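PDB 3E1T: halogenase from Chondromyces crocatus, which probably uses its bound FAD to chlorinate an intermediate or precursor of the myxobacterial natural product chondrochloren. Local coordinates for residues A[349-363]-A[463-477]. Sequence-based numbering, arbitrary orientation.
Sequences RRYRREYGNFYQFLV and QGFTREITELQHLAM
Arg349 and Arg353 lie beside Ala476 and Met477 where the C-terminal end of helix 467-477 meets helix 349-363. The two helical segments cross at -105°, with axes 8.4 Å apart at closest approach. This helix-helix packing lays helix 467-477 across the long helix 340-368 of an FAD-dependent halogenase. The Tyr355 side chain is about 10 Å from the bound FAD. The loop 463-466, which leads into helix 467-477, lies along the later turns of helix 349-363. The CB atoms of Arg352 and Ala476 meet at 3.6 Å. Gln473 binds Arg352 twice. Its NE2 donates to Arg352 O at 2.9 Å, from the face of that carbonyl opposite to Gly356 N. Its OE1 accepts from Arg352 NH1, close to both the carbonyl and guanidinium planes. Leu472 CB and CD1 lie over one face of this guanidinium. Its NE forms a salt bridge with Glu348, and its NH2 bonds the backbone O of Asn290. Replacing Arg352 by an alanine would probably leave Gln473 OE1 without this donor and Glu348 without its salt-bridge mate, while the bond from NE2 to the backbone remains. The Met477 chain bends at its last torsion (chi3 69°), which lays CE against Gly356 C at 3.6 Å. Met477 SD and Gln473 NE2 both pack on Gly356 CA. Further along, Phe465 CE2 lies 3.2 Å from Tyr355 OH, at the edges of both rings. The Tyr359 and Phe465 rings meet obliquely, with planes at 42°. Tyr359 OH donates to Gln463 O at 2.6 Å and also bonds Ser184. At the other end, Arg353 NH1 donates to a lone pair of Ala476 O at 2.8 Å.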
ATOM      1  N   ARG A 349      10.597   8.444  10.963  1.00 29.52           N
ATOM      2  CA  ARG A 349      10.138   9.807  10.745  1.00 30.58           C
ATOM      3  C   ARG A 349       9.682  10.007   9.297  1.00 29.58           C
ATOM      4  O   ARG A 349       8.572  10.446   9.059  1.00 29.91           O
ATOM      5  CB  ARG A 349      11.252  10.797  11.102  1.00 30.21           C
ATOM      6  CG  ARG A 349      10.812  12.246  11.111  1.00 33.27           C
ATOM      7  CD  ARG A 349      12.020  13.194  11.265  1.00 33.38           C
ATOM      8  NE  ARG A 349      12.901  13.166  10.094  1.00 40.73           N
ATOM      9  CZ  ARG A 349      12.752  13.943   9.017  1.00 43.02           C
ATOM     10  NH1 ARG A 349      11.744  14.813   8.942  1.00 44.52           N
ATOM     11  NH2 ARG A 349      13.611  13.847   8.010  1.00 44.21           N
ATOM     12  N   ARG A 350      10.541   9.651   8.345  1.00 29.27           N
ATOM     13  CA  ARG A 350      10.251   9.730   6.916  1.00 28.91           C
ATOM     14  C   ARG A 350       9.060   8.863   6.488  1.00 28.37           C
ATOM     15  O   ARG A 350       8.227   9.290   5.687  1.00 27.24           O
ATOM     16  CB  ARG A 350      11.479   9.290   6.130  1.00 29.59           C
ATOM     17  CG  ARG A 350      12.199  10.353   5.341  1.00 33.08           C
ATOM     18  CD  ARG A 350      13.140  11.150   6.185  1.00 36.82           C
ATOM     19  NE  ARG A 350      14.347  11.479   5.434  1.00 40.81           N
ATOM     20  CZ  ARG A 350      14.490  12.519   4.619  1.00 43.14           C
ATOM     21  NH1 ARG A 350      13.494  13.384   4.417  1.00 44.97           N
ATOM     22  NH2 ARG A 350      15.645  12.694   4.005  1.00 45.16           N
ATOM     23  N   TYR A 351       9.012   7.637   7.007  1.00 26.93           N
ATOM     24  CA  TYR A 351       7.956   6.677   6.686  1.00 26.41           C
ATOM     25  C   TYR A 351       6.585   7.178   7.180  1.00 26.20           C
ATOM     26  O   TYR A 351       5.597   7.131   6.440  1.00 27.02           O
ATOM     27  CB  TYR A 351       8.312   5.317   7.303  1.00 25.83           C
ATOM     28  CG  TYR A 351       7.496   4.085   6.856  1.00 25.39           C
ATOM     29  CD1 TYR A 351       6.560   4.138   5.819  1.00 23.20           C
ATOM     30  CD2 TYR A 351       7.716   2.855   7.466  1.00 25.73           C
ATOM     31  CE1 TYR A 351       5.845   2.992   5.424  1.00 23.54           C
ATOM     32  CE2 TYR A 351       7.000   1.705   7.092  1.00 23.88           C
ATOM     33  CZ  TYR A 351       6.080   1.779   6.065  1.00 24.00           C
ATOM     34  OH  TYR A 351       5.400   0.636   5.696  1.00 26.51           O
ATOM     35  N   ARG A 352       6.533   7.634   8.426  1.00 25.79           N
ATOM     36  CA  ARG A 352       5.311   8.177   9.018  1.00 26.04           C
ATOM     37  C   ARG A 352       4.851   9.435   8.260  1.00 26.62           C
ATOM     38  O   ARG A 352       3.653   9.689   8.139  1.00 26.79           O
ATOM     39  CB  ARG A 352       5.524   8.513  10.499  1.00 25.78           C
ATOM     40  CG  ARG A 352       5.567   7.301  11.413  1.00 25.80           C
ATOM     41  CD  ARG A 352       5.586   7.644  12.917  1.00 25.78           C
ATOM     42  NE  ARG A 352       5.632   6.397  13.679  1.00 25.74           N
ATOM     43  CZ  ARG A 352       4.584   5.610  13.918  1.00 26.88           C
ATOM     44  NH1 ARG A 352       3.366   5.961  13.514  1.00 26.14           N
ATOM     45  NH2 ARG A 352       4.747   4.472  14.586  1.00 26.85           N
ATOM     46  N   ARG A 353       5.808  10.209   7.750  1.00 26.90           N
ATOM     47  CA  ARG A 353       5.489  11.405   6.973  1.00 27.69           C
ATOM     48  C   ARG A 353       4.766  11.044   5.684  1.00 27.99           C
ATOM     49  O   ARG A 353       3.746  11.657   5.366  1.00 27.68           O
ATOM     50  CB  ARG A 353       6.738  12.236   6.677  1.00 27.86           C
ATOM     51  CG  ARG A 353       7.175  13.040   7.861  1.00 29.94           C
ATOM     52  CD  ARG A 353       8.605  13.551   7.748  1.00 34.29           C
ATOM     53  NE  ARG A 353       8.732  14.734   6.899  1.00 36.18           N
ATOM     54  CZ  ARG A 353       8.382  15.970   7.251  1.00 38.41           C
ATOM     55  NH1 ARG A 353       7.840  16.217   8.437  1.00 40.96           N
ATOM     56  NH2 ARG A 353       8.557  16.973   6.405  1.00 39.70           N
ATOM     57  N   GLU A 354       5.278  10.044   4.961  1.00 27.28           N
ATOM     58  CA  GLU A 354       4.674   9.636   3.700  1.00 27.61           C
ATOM     59  C   GLU A 354       3.334   8.903   3.915  1.00 27.32           C
ATOM     60  O   GLU A 354       2.371   9.135   3.175  1.00 26.85           O
ATOM     61  CB  GLU A 354       5.649   8.788   2.873  1.00 28.07           C
ATOM     62  CG  GLU A 354       5.149   8.407   1.469  1.00 29.25           C
ATOM     63  CD  GLU A 354       5.136   9.577   0.446  1.00 32.44           C
ATOM     64  OE1 GLU A 354       5.534  10.726   0.767  1.00 32.47           O
ATOM     65  OE2 GLU A 354       4.721   9.324  -0.699  1.00 32.90           O
ATOM     66  N   TYR A 355       3.290   8.026   4.919  1.00 26.86           N
ATOM     67  CA  TYR A 355       2.054   7.347   5.325  1.00 27.51           C
ATOM     68  C   TYR A 355       0.982   8.363   5.756  1.00 27.85           C
ATOM     69  O   TYR A 355      -0.185   8.239   5.359  1.00 28.34           O
ATOM     70  CB  TYR A 355       2.335   6.341   6.454  1.00 27.46           C
ATOM     71  CG  TYR A 355       1.118   5.855   7.212  1.00 27.15           C
ATOM     72  CD1 TYR A 355       0.342   4.790   6.733  1.00 26.87           C
ATOM     73  CD2 TYR A 355       0.753   6.443   8.428  1.00 27.10           C
ATOM     74  CE1 TYR A 355      -0.784   4.338   7.451  1.00 26.57           C
ATOM     75  CE2 TYR A 355      -0.370   6.003   9.143  1.00 27.12           C
ATOM     76  CZ  TYR A 355      -1.124   4.962   8.645  1.00 26.99           C
ATOM     77  OH  TYR A 355      -2.205   4.535   9.362  1.00 28.96           O
ATOM     78  N   GLY A 356       1.395   9.341   6.563  1.00 27.84           N
ATOM     79  CA  GLY A 356       0.539  10.435   7.037  1.00 28.40           C
ATOM     80  C   GLY A 356      -0.028  11.317   5.935  1.00 29.12           C
ATOM     81  O   GLY A 356      -1.207  11.710   5.975  1.00 29.58           O
ATOM     82  N   ASN A 357       0.812  11.639   4.960  1.00 28.75           N
ATOM     83  CA  ASN A 357       0.397  12.388   3.776  1.00 28.31           C
ATOM     84  C   ASN A 357      -0.741  11.698   3.020  1.00 28.07           C
ATOM     85  O   ASN A 357      -1.719  12.339   2.640  1.00 28.06           O
ATOM     86  CB  ASN A 357       1.586  12.612   2.841  1.00 28.44           C
ATOM     87  CG  ASN A 357       2.492  13.754   3.302  1.00 29.17           C
ATOM     88  OD1 ASN A 357       2.195  14.431   4.266  1.00 30.87           O
ATOM     89  ND2 ASN A 357       3.604  13.952   2.610  1.00 28.90           N
ATOM     90  N   PHE A 358      -0.606  10.399   2.800  1.00 27.22           N
ATOM     91  CA  PHE A 358      -1.664   9.630   2.149  1.00 27.31           C
ATOM     92  C   PHE A 358      -2.899   9.473   3.030  1.00 27.03           C
ATOM     93  O   PHE A 358      -4.029   9.584   2.537  1.00 27.32           O
ATOM     94  CB  PHE A 358      -1.153   8.268   1.688  1.00 27.40           C
ATOM     95  CG  PHE A 358      -0.497   8.294   0.341  1.00 28.27           C
ATOM     96  CD1 PHE A 358      -1.278   8.229  -0.825  1.00 29.26           C
ATOM     97  CD2 PHE A 358       0.883   8.393   0.222  1.00 26.63           C
ATOM     98  CE1 PHE A 358      -0.694   8.261  -2.085  1.00 29.30           C
ATOM     99  CE2 PHE A 358       1.482   8.423  -1.042  1.00 29.41           C
ATOM    100  CZ  PHE A 358       0.692   8.341  -2.200  1.00 28.51           C
ATOM    101  N   TYR A 359      -2.693   9.191   4.317  1.00 26.28           N
ATOM    102  CA  TYR A 359      -3.798   9.048   5.257  1.00 26.08           C
ATOM    103  C   TYR A 359      -4.677  10.298   5.247  1.00 26.39           C
ATOM    104  O   TYR A 359      -5.888  10.217   5.073  1.00 26.42           O
ATOM    105  CB  TYR A 359      -3.306   8.763   6.693  1.00 25.65           C
ATOM    106  CG  TYR A 359      -4.427   8.253   7.611  1.00 25.44           C
ATOM    107  CD1 TYR A 359      -4.602   6.892   7.827  1.00 23.48           C
ATOM    108  CD2 TYR A 359      -5.328   9.134   8.225  1.00 23.83           C
ATOM    109  CE1 TYR A 359      -5.620   6.413   8.640  1.00 23.12           C
ATOM    110  CE2 TYR A 359      -6.357   8.661   9.051  1.00 23.80           C
ATOM    111  CZ  TYR A 359      -6.495   7.294   9.247  1.00 24.81           C
ATOM    112  OH  TYR A 359      -7.494   6.787  10.050  1.00 25.04           O
ATOM    113  N   GLN A 360      -4.037  11.443   5.437  1.00 26.68           N
ATOM    114  CA  GLN A 360      -4.706  12.724   5.508  1.00 27.87           C
ATOM    115  C   GLN A 360      -5.466  13.021   4.238  1.00 27.84           C
ATOM    116  O   GLN A 360      -6.622  13.434   4.291  1.00 28.23           O
ATOM    117  CB  GLN A 360      -3.689  13.832   5.775  1.00 27.97           C
ATOM    118  CG  GLN A 360      -3.248  13.864   7.203  1.00 30.27           C
ATOM    119  CD  GLN A 360      -4.340  14.384   8.095  1.00 33.29           C
ATOM    120  OE1 GLN A 360      -4.578  15.592   8.148  1.00 36.62           O
ATOM    121  NE2 GLN A 360      -5.019  13.487   8.796  1.00 30.13           N
ATOM    122  N   PHE A 361      -4.819  12.807   3.099  1.00 27.67           N
ATOM    123  CA  PHE A 361      -5.446  13.101   1.828  1.00 27.77           C
ATOM    124  C   PHE A 361      -6.617  12.170   1.530  1.00 27.70           C
ATOM    125  O   PHE A 361      -7.611  12.603   0.931  1.00 27.27           O
ATOM    126  CB  PHE A 361      -4.429  13.048   0.699  1.00 28.74           C
ATOM    127  CG  PHE A 361      -5.033  13.251  -0.659  1.00 30.86           C
ATOM    128  CD1 PHE A 361      -5.532  14.501  -1.033  1.00 33.27           C
ATOM    129  CD2 PHE A 361      -5.128  12.201  -1.549  1.00 31.39           C
ATOM    130  CE1 PHE A 361      -6.111  14.687  -2.282  1.00 33.36           C
ATOM    131  CE2 PHE A 361      -5.703  12.379  -2.798  1.00 33.01           C
ATOM    132  CZ  PHE A 361      -6.189  13.628  -3.167  1.00 32.66           C
ATOM    133  N   LEU A 362      -6.499  10.896   1.919  1.00 26.26           N
ATOM    134  CA  LEU A 362      -7.560   9.929   1.636  1.00 26.53           C
ATOM    135  C   LEU A 362      -8.810  10.160   2.479  1.00 26.30           C
ATOM    136  O   LEU A 362      -9.906   9.898   1.997  1.00 27.31           O
ATOM    137  CB  LEU A 362      -7.085   8.482   1.771  1.00 25.94           C
ATOM    138  CG  LEU A 362      -6.030   7.925   0.791  1.00 27.57           C
ATOM    139  CD1 LEU A 362      -6.092   6.404   0.830  1.00 27.87           C
ATOM    140  CD2 LEU A 362      -6.164   8.405  -0.633  1.00 26.60           C
ATOM    141  N   VAL A 363      -8.642  10.591   3.735  1.00 26.09           N
ATOM    142  CA  VAL A 363      -9.773  10.993   4.593  1.00 25.58           C
ATOM    143  C   VAL A 363     -10.530  12.122   3.865  1.00 26.55           C
ATOM    144  O   VAL A 363     -11.741  12.021   3.657  1.00 27.09           O
ATOM    145  CB  VAL A 363      -9.338  11.440   6.044  1.00 25.45           C
ATOM    146  CG1 VAL A 363     -10.536  12.062   6.839  1.00 25.03           C
ATOM    147  CG2 VAL A 363      -8.754  10.273   6.853  1.00 23.22           C
ATOM    148  N   GLN A 463      -7.737  11.266  11.545  1.00 33.90           N
ATOM    149  CA  GLN A 463      -9.077  10.870  11.972  1.00 32.99           C
ATOM    150  C   GLN A 463      -9.271   9.360  11.952  1.00 32.45           C
ATOM    151  O   GLN A 463      -9.024   8.706  10.937  1.00 32.10           O
ATOM    152  CB  GLN A 463     -10.158  11.524  11.104  1.00 32.62           C
ATOM    153  CG  GLN A 463     -11.571  11.354  11.670  1.00 33.02           C
ATOM    154  CD  GLN A 463     -12.614  12.046  10.836  1.00 32.36           C
ATOM    155  OE1 GLN A 463     -12.494  13.230  10.542  1.00 33.62           O
ATOM    156  NE2 GLN A 463     -13.628  11.304  10.424  1.00 31.46           N
ATOM    157  N   GLY A 464      -9.725   8.823  13.080  1.00 32.11           N
ATOM    158  CA  GLY A 464      -9.984   7.389  13.209  1.00 32.51           C
ATOM    159  C   GLY A 464      -8.943   6.663  14.047  1.00 32.90           C
ATOM    160  O   GLY A 464      -9.070   5.458  14.287  1.00 32.11           O
ATOM    161  N   PHE A 465      -7.928   7.404  14.499  1.00 32.96           N
ATOM    162  CA  PHE A 465      -6.860   6.841  15.338  1.00 33.82           C
ATOM    163  C   PHE A 465      -6.865   7.300  16.793  1.00 34.88           C
ATOM    164  O   PHE A 465      -7.199   8.449  17.108  1.00 34.75           O
ATOM    165  CB  PHE A 465      -5.473   7.135  14.754  1.00 33.03           C
ATOM    166  CG  PHE A 465      -4.994   6.098  13.795  1.00 31.75           C
ATOM    167  CD1 PHE A 465      -4.738   4.800  14.227  1.00 31.78           C
ATOM    168  CD2 PHE A 465      -4.796   6.415  12.462  1.00 29.57           C
ATOM    169  CE1 PHE A 465      -4.298   3.827  13.334  1.00 31.99           C
ATOM    170  CE2 PHE A 465      -4.339   5.454  11.566  1.00 31.34           C
ATOM    171  CZ  PHE A 465      -4.105   4.155  11.997  1.00 31.31           C
ATOM    172  N   THR A 466      -6.452   6.371  17.651  1.00 35.49           N
ATOM    173  CA  THR A 466      -6.191   6.589  19.068  1.00 37.01           C
ATOM    174  C   THR A 466      -5.143   7.715  19.264  1.00 36.86           C
ATOM    175  O   THR A 466      -4.529   8.152  18.296  1.00 36.35           O
ATOM    176  CB  THR A 466      -5.712   5.264  19.677  1.00 36.88           C
ATOM    177  OG1 THR A 466      -5.804   5.318  21.103  1.00 41.08           O
ATOM    178  CG2 THR A 466      -4.273   4.972  19.267  1.00 37.59           C
ATOM    179  N   ARG A 467      -4.937   8.180  20.498  1.00 37.59           N
ATOM    180  CA  ARG A 467      -4.014   9.311  20.745  1.00 38.34           C
ATOM    181  C   ARG A 467      -2.543   9.001  20.461  1.00 38.08           C
ATOM    182  O   ARG A 467      -1.783   9.897  20.040  1.00 38.09           O
ATOM    183  CB  ARG A 467      -4.119   9.834  22.183  1.00 38.92           C
ATOM    184  CG  ARG A 467      -3.475   8.911  23.230  1.00 42.28           C
ATOM    185  CD  ARG A 467      -2.487   9.667  24.126  1.00 47.13           C
ATOM    186  NE  ARG A 467      -1.616   8.751  24.870  1.00 50.11           N
ATOM    187  CZ  ARG A 467      -0.333   8.517  24.585  1.00 51.74           C
ATOM    188  NH1 ARG A 467       0.263   9.135  23.566  1.00 52.04           N
ATOM    189  NH2 ARG A 467       0.365   7.666  25.328  1.00 52.62           N
ATOM    190  N   GLU A 468      -2.146   7.756  20.737  1.00 37.19           N
ATOM    191  CA  GLU A 468      -0.753   7.323  20.594  1.00 37.60           C
ATOM    192  C   GLU A 468      -0.282   7.408  19.142  1.00 36.05           C
ATOM    193  O   GLU A 468       0.758   7.997  18.873  1.00 36.43           O
ATOM    194  CB  GLU A 468      -0.537   5.912  21.164  1.00 37.40           C
ATOM    195  CG  GLU A 468       0.947   5.493  21.224  1.00 39.19           C
ATOM    196  CD  GLU A 468       1.197   4.207  22.026  1.00 40.15           C
ATOM    197  OE1 GLU A 468       0.236   3.439  22.266  1.00 42.68           O
ATOM    198  OE2 GLU A 468       2.367   3.968  22.420  1.00 43.73           O
ATOM    199  N   ILE A 469      -1.052   6.843  18.213  1.00 34.57           N
ATOM    200  CA  ILE A 469      -0.734   6.986  16.791  1.00 33.26           C
ATOM    201  C   ILE A 469      -0.767   8.464  16.360  1.00 33.06           C
ATOM    202  O   ILE A 469       0.134   8.937  15.668  1.00 32.86           O
ATOM    203  CB  ILE A 469      -1.657   6.125  15.908  1.00 32.99           C
ATOM    204  CG1 ILE A 469      -1.489   4.634  16.249  1.00 31.73           C
ATOM    205  CG2 ILE A 469      -1.420   6.419  14.417  1.00 31.69           C
ATOM    206  CD1 ILE A 469      -0.097   4.040  15.931  1.00 30.79           C
ATOM    207  N   THR A 470      -1.791   9.202  16.798  1.00 32.97           N
ATOM    208  CA  THR A 470      -1.933  10.610  16.412  1.00 32.89           C
ATOM    209  C   THR A 470      -0.712  11.433  16.827  1.00 33.21           C
ATOM    210  O   THR A 470      -0.211  12.251  16.050  1.00 33.30           O
ATOM    211  CB  THR A 470      -3.239  11.240  16.981  1.00 33.26           C
ATOM    212  OG1 THR A 470      -4.352  10.365  16.729  1.00 32.60           O
ATOM    213  CG2 THR A 470      -3.514  12.578  16.322  1.00 33.31           C
ATOM    214  N   GLU A 471      -0.235  11.209  18.048  1.00 33.73           N
ATOM    215  CA  GLU A 471       0.919  11.938  18.567  1.00 34.98           C
ATOM    216  C   GLU A 471       2.204  11.623  17.816  1.00 34.37           C
ATOM    217  O   GLU A 471       2.931  12.538  17.424  1.00 34.43           O
ATOM    218  CB  GLU A 471       1.091  11.715  20.075  1.00 35.45           C
ATOM    219  CG  GLU A 471       0.227  12.653  20.918  1.00 40.39           C
ATOM    220  CD  GLU A 471       0.452  14.138  20.596  1.00 45.50           C
ATOM    221  OE1 GLU A 471      -0.550  14.851  20.354  1.00 47.68           O
ATOM    222  OE2 GLU A 471       1.626  14.585  20.575  1.00 47.77           O
ATOM    223  N   LEU A 472       2.459  10.332  17.593  1.00 33.90           N
ATOM    224  CA  LEU A 472       3.586   9.893  16.756  1.00 33.20           C
ATOM    225  C   LEU A 472       3.544  10.510  15.374  1.00 32.81           C
ATOM    226  O   LEU A 472       4.564  10.958  14.858  1.00 32.24           O
ATOM    227  CB  LEU A 472       3.608   8.367  16.627  1.00 33.18           C
ATOM    228  CG  LEU A 472       3.900   7.639  17.942  1.00 33.86           C
ATOM    229  CD1 LEU A 472       3.476   6.180  17.858  1.00 34.33           C
ATOM    230  CD2 LEU A 472       5.365   7.783  18.322  1.00 34.79           C
ATOM    231  N   GLN A 473       2.356  10.535  14.773  1.00 32.61           N
ATOM    232  CA  GLN A 473       2.204  11.116  13.444  1.00 33.07           C
ATOM    233  C   GLN A 473       2.414  12.627  13.483  1.00 33.76           C
ATOM    234  O   GLN A 473       3.012  13.183  12.573  1.00 33.50           O
ATOM    235  CB  GLN A 473       0.837  10.777  12.838  1.00 32.44           C
ATOM    236  CG  GLN A 473       0.678   9.299  12.425  1.00 31.95           C
ATOM    237  CD  GLN A 473       1.674   8.884  11.373  1.00 31.51           C
ATOM    238  OE1 GLN A 473       2.510   8.015  11.616  1.00 30.28           O
ATOM    239  NE2 GLN A 473       1.598   9.506  10.190  1.00 30.69           N
ATOM    240  N   HIS A 474       1.925  13.279  14.535  1.00 35.32           N
ATOM    241  CA  HIS A 474       2.096  14.729  14.677  1.00 37.29           C
ATOM    242  C   HIS A 474       3.576  15.073  14.786  1.00 37.56           C
ATOM    243  O   HIS A 474       4.044  15.955  14.097  1.00 38.45           O
ATOM    244  CB  HIS A 474       1.322  15.297  15.873  1.00 37.74           C
ATOM    245  CG  HIS A 474       1.310  16.798  15.919  1.00 40.61           C
ATOM    246  ND1 HIS A 474       2.387  17.539  16.354  1.00 43.39           N
ATOM    247  CD2 HIS A 474       0.361  17.696  15.554  1.00 42.12           C
ATOM    248  CE1 HIS A 474       2.102  18.828  16.267  1.00 44.13           C
ATOM    249  NE2 HIS A 474       0.879  18.951  15.784  1.00 44.18           N
ATOM    250  N   LEU A 475       4.307  14.361  15.638  1.00 38.59           N
ATOM    251  CA  LEU A 475       5.752  14.588  15.797  1.00 39.59           C
ATOM    252  C   LEU A 475       6.516  14.431  14.468  1.00 39.53           C
ATOM    253  O   LEU A 475       7.365  15.261  14.121  1.00 39.59           O
ATOM    254  CB  LEU A 475       6.308  13.651  16.878  1.00 39.75           C
ATOM    255  CG  LEU A 475       7.457  14.115  17.787  1.00 41.71           C
ATOM    256  CD1 LEU A 475       7.308  15.577  18.251  1.00 42.33           C
ATOM    257  CD2 LEU A 475       7.598  13.170  18.988  1.00 40.63           C
ATOM    258  N   ALA A 476       6.193  13.378  13.717  1.00 39.34           N
ATOM    259  CA  ALA A 476       6.869  13.093  12.447  1.00 39.42           C
ATOM    260  C   ALA A 476       6.543  14.116  11.358  1.00 39.51           C
ATOM    261  O   ALA A 476       7.425  14.533  10.612  1.00 39.26           O
ATOM    262  CB  ALA A 476       6.533  11.683  11.970  1.00 39.06           C
ATOM    263  N   MET A 477       5.277  14.518  11.278  1.00 39.74           N
ATOM    264  CA  MET A 477       4.828  15.436  10.233  1.00 40.22           C
ATOM    265  C   MET A 477       4.937  16.889  10.681  1.00 41.61           C
ATOM    266  O   MET A 477       5.162  17.768   9.863  1.00 41.26           O
ATOM    267  CB  MET A 477       3.383  15.136   9.837  1.00 40.02           C
ATOM    268  CG  MET A 477       3.122  13.693   9.428  1.00 39.40           C
ATOM    269  SD  MET A 477       1.382  13.340   9.081  1.00 38.45           S
ATOM    270  CE  MET A 477       1.139  14.272   7.560  1.00 40.19           C
TER